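Local coordinates for protein phytase (Citrobacter braakii, PDB 3ZHC) that is a phytase of the histidine phosphatase superfamily, branch 2, a disulfide-bonded enzyme built from a mixed beta sheet and many helices, at residues N53-W59 and L192-E198; F157-V162 and E283-R288. The protein carries 2 engineered substitutions. All coordinates share one frame; numbering follows the deposited sequence.

Interaction 1: residues N53-W59 and L192-E198. Unlike the reference sequence in segment 53-59: Asn53 (reference Asp). With FMT (formic acid), chain P.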
# COMPACT_ATOMS: atom_id res chain seq x y z
N ASN B 53 -18.93 -24.92 -4.39
CA ASN B 53 -19.44 -24.61 -5.74
C ASN B 53 -18.81 -23.40 -6.47
O ASN B 53 -19.18 -23.13 -7.63
CB ASN B 53 -20.98 -24.48 -5.69
CG ASN B 53 -21.67 -25.81 -5.26
OD1 ASN B 53 -21.30 -26.91 -5.71
ND2 ASN B 53 -22.66 -25.71 -4.40
N VAL B 54 -17.88 -22.68 -5.82
CA VAL B 54 -17.13 -21.55 -6.49
C VAL B 54 -15.77 -22.02 -7.04
O VAL B 54 -14.98 -21.21 -7.51
CB VAL B 54 -16.96 -20.30 -5.57
CG1 VAL B 54 -18.32 -19.71 -5.25
CG2 VAL B 54 -16.19 -20.64 -4.30
N THR B 55 -15.51 -23.32 -6.99
CA THR B 55 -14.34 -23.89 -7.64
C THR B 55 -14.64 -25.31 -8.11
O THR B 55 -15.34 -26.05 -7.41
CB THR B 55 -13.11 -23.89 -6.71
OG1 THR B 55 -12.01 -24.53 -7.37
CG2 THR B 55 -13.40 -24.59 -5.34
N PRO B 56 -14.11 -25.72 -9.30
CA PRO B 56 -14.25 -27.12 -9.71
C PRO B 56 -13.33 -28.07 -8.91
O PRO B 56 -13.49 -29.28 -9.00
CB PRO B 56 -13.82 -27.09 -11.18
CG PRO B 56 -12.86 -25.97 -11.25
CD PRO B 56 -13.42 -24.93 -10.34
N ASP B 57 -12.39 -27.53 -8.14
CA ASP B 57 -11.48 -28.36 -7.34
C ASP B 57 -12.06 -28.64 -5.96
O ASP B 57 -13.09 -28.10 -5.60
CB ASP B 57 -10.13 -27.66 -7.28
CG ASP B 57 -9.54 -27.48 -8.67
OD1 ASP B 57 -9.16 -28.49 -9.28
OD2 ASP B 57 -9.46 -26.34 -9.16
N GLN B 58 -11.38 -29.52 -5.22
CA GLN B 58 -11.76 -29.93 -3.86
C GLN B 58 -10.87 -29.26 -2.85
O GLN B 58 -9.66 -29.12 -3.09
CB GLN B 58 -11.66 -31.45 -3.66
CG GLN B 58 -12.77 -32.27 -4.29
CD GLN B 58 -12.67 -32.36 -5.80
OE1 GLN B 58 -11.62 -32.77 -6.35
NE2 GLN B 58 -13.75 -31.98 -6.49
N TRP B 59 -11.45 -28.85 -1.72
CA TRP B 59 -10.68 -28.19 -0.66
C TRP B 59 -9.89 -29.20 0.19
O TRP B 59 -10.43 -30.25 0.53
CB TRP B 59 -11.61 -27.38 0.25
CG TRP B 59 -12.18 -26.19 -0.46
CD1 TRP B 59 -13.35 -26.13 -1.18
CD2 TRP B 59 -11.62 -24.90 -0.51
NE1 TRP B 59 -13.54 -24.87 -1.68
CE2 TRP B 59 -12.49 -24.09 -1.28
CE3 TRP B 59 -10.45 -24.33 0.02
CZ2 TRP B 59 -12.22 -22.74 -1.53
CZ3 TRP B 59 -10.18 -22.98 -0.23
CH2 TRP B 59 -11.06 -22.21 -1.00
N LEU B 192 -9.20 -19.87 -7.90
CA LEU B 192 -10.30 -20.81 -7.77
C LEU B 192 -10.66 -21.54 -9.08
O LEU B 192 -11.38 -22.52 -9.04
CB LEU B 192 -11.57 -20.07 -7.31
CG LEU B 192 -11.65 -19.42 -5.94
CD1 LEU B 192 -12.86 -18.52 -5.89
CD2 LEU B 192 -11.72 -20.48 -4.86
N ASN B 193 -10.16 -21.04 -10.22
CA ASN B 193 -10.62 -21.45 -11.57
C ASN B 193 -12.14 -21.33 -11.58
O ASN B 193 -12.85 -22.27 -11.91
CB ASN B 193 -10.11 -22.85 -11.98
CG ASN B 193 -10.20 -23.11 -13.51
OD1 ASN B 193 -10.24 -22.15 -14.33
ND2 ASN B 193 -10.23 -24.41 -13.91
N PHE B 194 -12.60 -20.13 -11.20
CA PHE B 194 -14.02 -19.81 -10.97
C PHE B 194 -14.90 -20.02 -12.20
O PHE B 194 -16.01 -20.53 -12.07
CB PHE B 194 -14.15 -18.35 -10.44
CG PHE B 194 -15.57 -17.91 -10.18
CD1 PHE B 194 -16.34 -18.52 -9.18
CD2 PHE B 194 -16.15 -16.86 -10.93
CE1 PHE B 194 -17.66 -18.11 -8.92
CE2 PHE B 194 -17.47 -16.43 -10.68
CZ PHE B 194 -18.23 -17.06 -9.67
N SER B 195 -14.38 -19.64 -13.38
CA SER B 195 -15.09 -19.79 -14.67
C SER B 195 -15.56 -21.22 -14.96
O SER B 195 -16.56 -21.43 -15.63
CB SER B 195 -14.19 -19.32 -15.84
OG SER B 195 -13.92 -17.94 -15.75
N GLN B 196 -14.81 -22.21 -14.44
CA GLN B 196 -15.13 -23.63 -14.63
C GLN B 196 -15.91 -24.27 -13.46
O GLN B 196 -16.11 -25.48 -13.46
CB GLN B 196 -13.84 -24.43 -14.88
CG GLN B 196 -12.91 -23.85 -15.94
CD GLN B 196 -13.59 -23.63 -17.26
OE1 GLN B 196 -13.63 -22.50 -17.78
NE2 GLN B 196 -14.16 -24.70 -17.82
N SER B 197 -16.36 -23.46 -12.48
CA SER B 197 -17.11 -23.96 -11.32
C SER B 197 -18.63 -24.05 -11.59
O SER B 197 -19.12 -23.52 -12.60
CB SER B 197 -16.86 -23.08 -10.08
OG SER B 197 -17.50 -21.81 -10.20
N GLU B 198 -19.34 -24.71 -10.68
CA GLU B 198 -20.81 -24.87 -10.76
C GLU B 198 -21.55 -23.50 -10.75
O GLU B 198 -22.62 -23.37 -11.35
CB GLU B 198 -21.30 -25.77 -9.61
CG GLU B 198 -22.79 -26.21 -9.67
CD GLU B 198 -23.11 -27.20 -10.85
OE1 GLU B 198 -22.17 -27.81 -11.44
OE2 GLU B 198 -24.32 -27.35 -11.17
C FMT P . -11.39 -17.97 -13.61
O1 FMT P . -10.44 -17.29 -13.90
O2 FMT P . -12.49 -17.46 -13.46
O HOH W 1 -17.84 -26.22 -8.77
O HOH W 2 -9.33 -26.50 -11.87
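An ST turn in the loop after helix 49-53 meets the Schellman motif that ends helix 182-192, and Thr55 joins the two. Its OG1 donates to Leu192 O at 2.7 Å, tilted 18° from the carbonyl plane, and accepts from Asp57 N, the bond that defines the turn. With chi1 at 176°, OG1 sits anti to the backbone N, turned to the helix end. Asn193, with positive phi, is the C-prime residue of the Schellman motif, and its carbonyl O lies 3.1 Å from Pro56 CD. Val54 O reaches the edge of the Phe194 ring, in its plane, 3.4 Å from CD1, while Val54 CG1 touches CE1 of the same ring. Leu192 CD2 meets Thr55 CB and Trp59 CZ2, the latter obliquely. Ser197 packs CB against Thr55 N (3.4 Å); its OG donates to Phe194 O in the carbonyl plane, on a lone pair, and that oxygen also accepts from Ser197 N. Two waters bridge the segments: one joins Thr55 O to Glu198 N, the other Asp57 OD2 to Asn193 ND2. Asp57 OD2 also forms a salt bridge with Arg257. Helices 211-214 and 231-247 pack on the apolar side chains, and a formic acid molecule, probably from the crystallisation liquor, is bound by Ser195 N and Lys208 NZ. The Thr55 hydroxyl, gripped as donor to Leu192 O and acceptor from Asp57 N, thus ties the helix end to the turn, and the two waters add bridges between the segments.

Interaction 2: residues F157-V162 and E283-R288; sequences FNTLQV and EVARSR. Unlike the reference sequence in segment 157-162: Gln161 (reference Lys).
Phe157 reaches Arg288 with the edge of its ring: CZ lies 3.7 Å from Arg288 NE, which is in the ring plane, and 3.6 Å above one face of the guanidinium, offset toward its rim. The two planes are 76° apart, so the ring stands nearly upright on the guanidinium, and NE at the ring edge is not a cation-pi placement over the ring face. The same ring end packs on Val284, with CZ 4.0 Å from CG1 and CE1 3.9 Å from CA. Beside it, Val162 CG1 meets Val284 CG2 at 3.3 Å, a closeness doubtful as evidence of real strain, while Val162 CG2 lies against Glu283 CB. Arg288 is extended from CG to NE (chi2 176°, chi3 172°), which carries its flat end along to the ring, and its NH1 has a weak hydrogen bond to Gln279. Strand 225-227 backs the group through Val226, touched by Phe157, Val162 and Val284. Asn158 is the N-cap of helix 159-169: in the conformer given, one of two, OD1 accepts a weak capping bond from the backbone N of the engineered Gln161, and its carbonyl O accepts from Val162 N at 2.8 Å. This is packing of a capped helix start against the early turns of helix 282-301, within the histidine phosphatase fold.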
# COMPACT_ATOMS: atom_id res chain seq x y z
N PHE B 157 -25.27 -1.13 18.65
CA PHE B 157 -24.98 -0.20 17.58
C PHE B 157 -26.21 0.60 17.20
O PHE B 157 -27.31 0.06 17.23
CB PHE B 157 -24.62 -0.94 16.27
CG PHE B 157 -23.36 -1.77 16.32
CD1 PHE B 157 -22.15 -1.22 16.75
CD2 PHE B 157 -23.37 -3.10 15.88
CE1 PHE B 157 -20.97 -1.99 16.77
CE2 PHE B 157 -22.18 -3.88 15.90
CZ PHE B 157 -20.99 -3.32 16.34
N ASN B 158 -26.03 1.89 16.87
CA ASN B 158 -27.10 2.65 16.21
C ASN B 158 -26.99 2.16 14.78
O ASN B 158 -26.11 2.59 14.01
CB ASN B 158 -26.94 4.16 16.32
CG ASN B 158 -28.16 4.93 15.70
OD1 ASN B 158 -28.48 4.81 14.51
ND2 ASN B 158 -28.83 5.73 16.53
N THR B 159 -27.90 1.23 14.42
CA THR B 159 -27.86 0.51 13.12
C THR B 159 -27.73 1.37 11.86
O THR B 159 -26.85 1.08 11.01
CB THR B 159 -29.08 -0.44 12.96
OG1 THR B 159 -30.29 0.32 12.98
CG2 THR B 159 -29.11 -1.47 14.06
N LEU B 160 -28.58 2.40 11.72
CA LEU B 160 -28.50 3.29 10.52
C LEU B 160 -27.19 4.09 10.50
O LEU B 160 -26.55 4.18 9.47
CB LEU B 160 -29.72 4.24 10.41
CG LEU B 160 -30.96 3.64 9.71
CD1 LEU B 160 -32.21 4.51 9.94
CD2 LEU B 160 -30.69 3.43 8.19
N GLN B 161 -26.81 4.65 11.65
CA GLN B 161 -25.54 5.40 11.78
C GLN B 161 -24.32 4.53 11.41
O GLN B 161 -23.46 4.94 10.63
CB GLN B 161 -25.42 5.96 13.20
CG GLN B 161 -24.13 6.74 13.53
CD GLN B 161 -24.23 7.45 14.88
OE1 GLN B 161 -24.99 8.41 15.04
NE2 GLN B 161 -23.46 6.98 15.85
N VAL B 162 -24.29 3.32 11.96
CA VAL B 162 -23.19 2.36 11.71
C VAL B 162 -23.13 1.88 10.24
O VAL B 162 -22.05 1.92 9.63
CB VAL B 162 -23.26 1.16 12.71
CG1 VAL B 162 -22.34 0.05 12.33
CG2 VAL B 162 -22.95 1.66 14.14
N GLU B 283 -17.21 3.92 14.05
CA GLU B 283 -18.55 3.73 14.65
C GLU B 283 -18.76 2.30 15.18
O GLU B 283 -19.53 2.11 16.11
CB GLU B 283 -19.67 4.13 13.69
CG GLU B 283 -19.85 5.65 13.51
CD GLU B 283 -18.83 6.32 12.58
OE1 GLU B 283 -17.95 5.64 12.01
OE2 GLU B 283 -18.94 7.54 12.42
N VAL B 284 -18.07 1.31 14.56
CA VAL B 284 -18.04 -0.08 15.04
C VAL B 284 -16.86 -0.31 16.02
O VAL B 284 -17.08 -0.80 17.13
CB VAL B 284 -17.98 -1.08 13.87
CG1 VAL B 284 -17.66 -2.52 14.36
CG2 VAL B 284 -19.29 -1.06 13.10
N ALA B 285 -15.64 0.07 15.61
CA ALA B 285 -14.39 -0.16 16.40
C ALA B 285 -14.41 0.41 17.81
O ALA B 285 -13.92 -0.24 18.73
CB ALA B 285 -13.16 0.37 15.66
N ARG B 286 -14.96 1.61 17.96
CA ARG B 286 -15.04 2.30 19.27
C ARG B 286 -15.79 1.49 20.29
O ARG B 286 -15.31 1.28 21.39
CB ARG B 286 -15.70 3.68 19.14
CG ARG B 286 -14.84 4.76 18.55
CD ARG B 286 -15.60 6.13 18.51
NE ARG B 286 -15.92 6.62 19.86
CZ ARG B 286 -17.14 6.95 20.36
NH1 ARG B 286 -18.26 6.90 19.62
NH2 ARG B 286 -17.22 7.37 21.63
N SER B 287 -16.98 1.04 19.92
CA SER B 287 -17.81 0.20 20.81
C SER B 287 -17.14 -1.14 21.13
O SER B 287 -17.04 -1.52 22.29
CB SER B 287 -19.17 -0.06 20.17
OG SER B 287 -19.83 1.18 19.89
N ARG B 288 -16.68 -1.84 20.08
CA ARG B 288 -16.10 -3.20 20.22
C ARG B 288 -14.75 -3.23 20.94
O ARG B 288 -14.48 -4.17 21.66
CB ARG B 288 -15.99 -3.91 18.85
CG ARG B 288 -17.26 -4.52 18.38
CD ARG B 288 -17.12 -5.13 16.98
NE ARG B 288 -18.32 -5.92 16.58
CZ ARG B 288 -18.65 -6.28 15.32
NH1 ARG B 288 -17.88 -5.93 14.26
NH2 ARG B 288 -19.76 -6.99 15.10

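How the interactions relate
From the N terminus, the chain passes through 53-59, then 157-162, 192-198 and 283-288, so the two contacts alternate and their loops cross. Interaction 1 closes a loop across 132 intervening residues, which contain helices 71-90 and 113-126 and also the first segment of interaction 2. Interaction 2 spans 120 residues, among them the second segment of interaction 1 and helices 231-247 and 260-280. The first ties the loop after helix 49-53 to the end of helix 182-192 and the loop that follows, about 29 Å from the chain centre; the second joins helices 159-169 and 282-301, about 19 Å from it. Their centres are about 36 Å apart and their nearest atoms about 23 Å, so they do not touch.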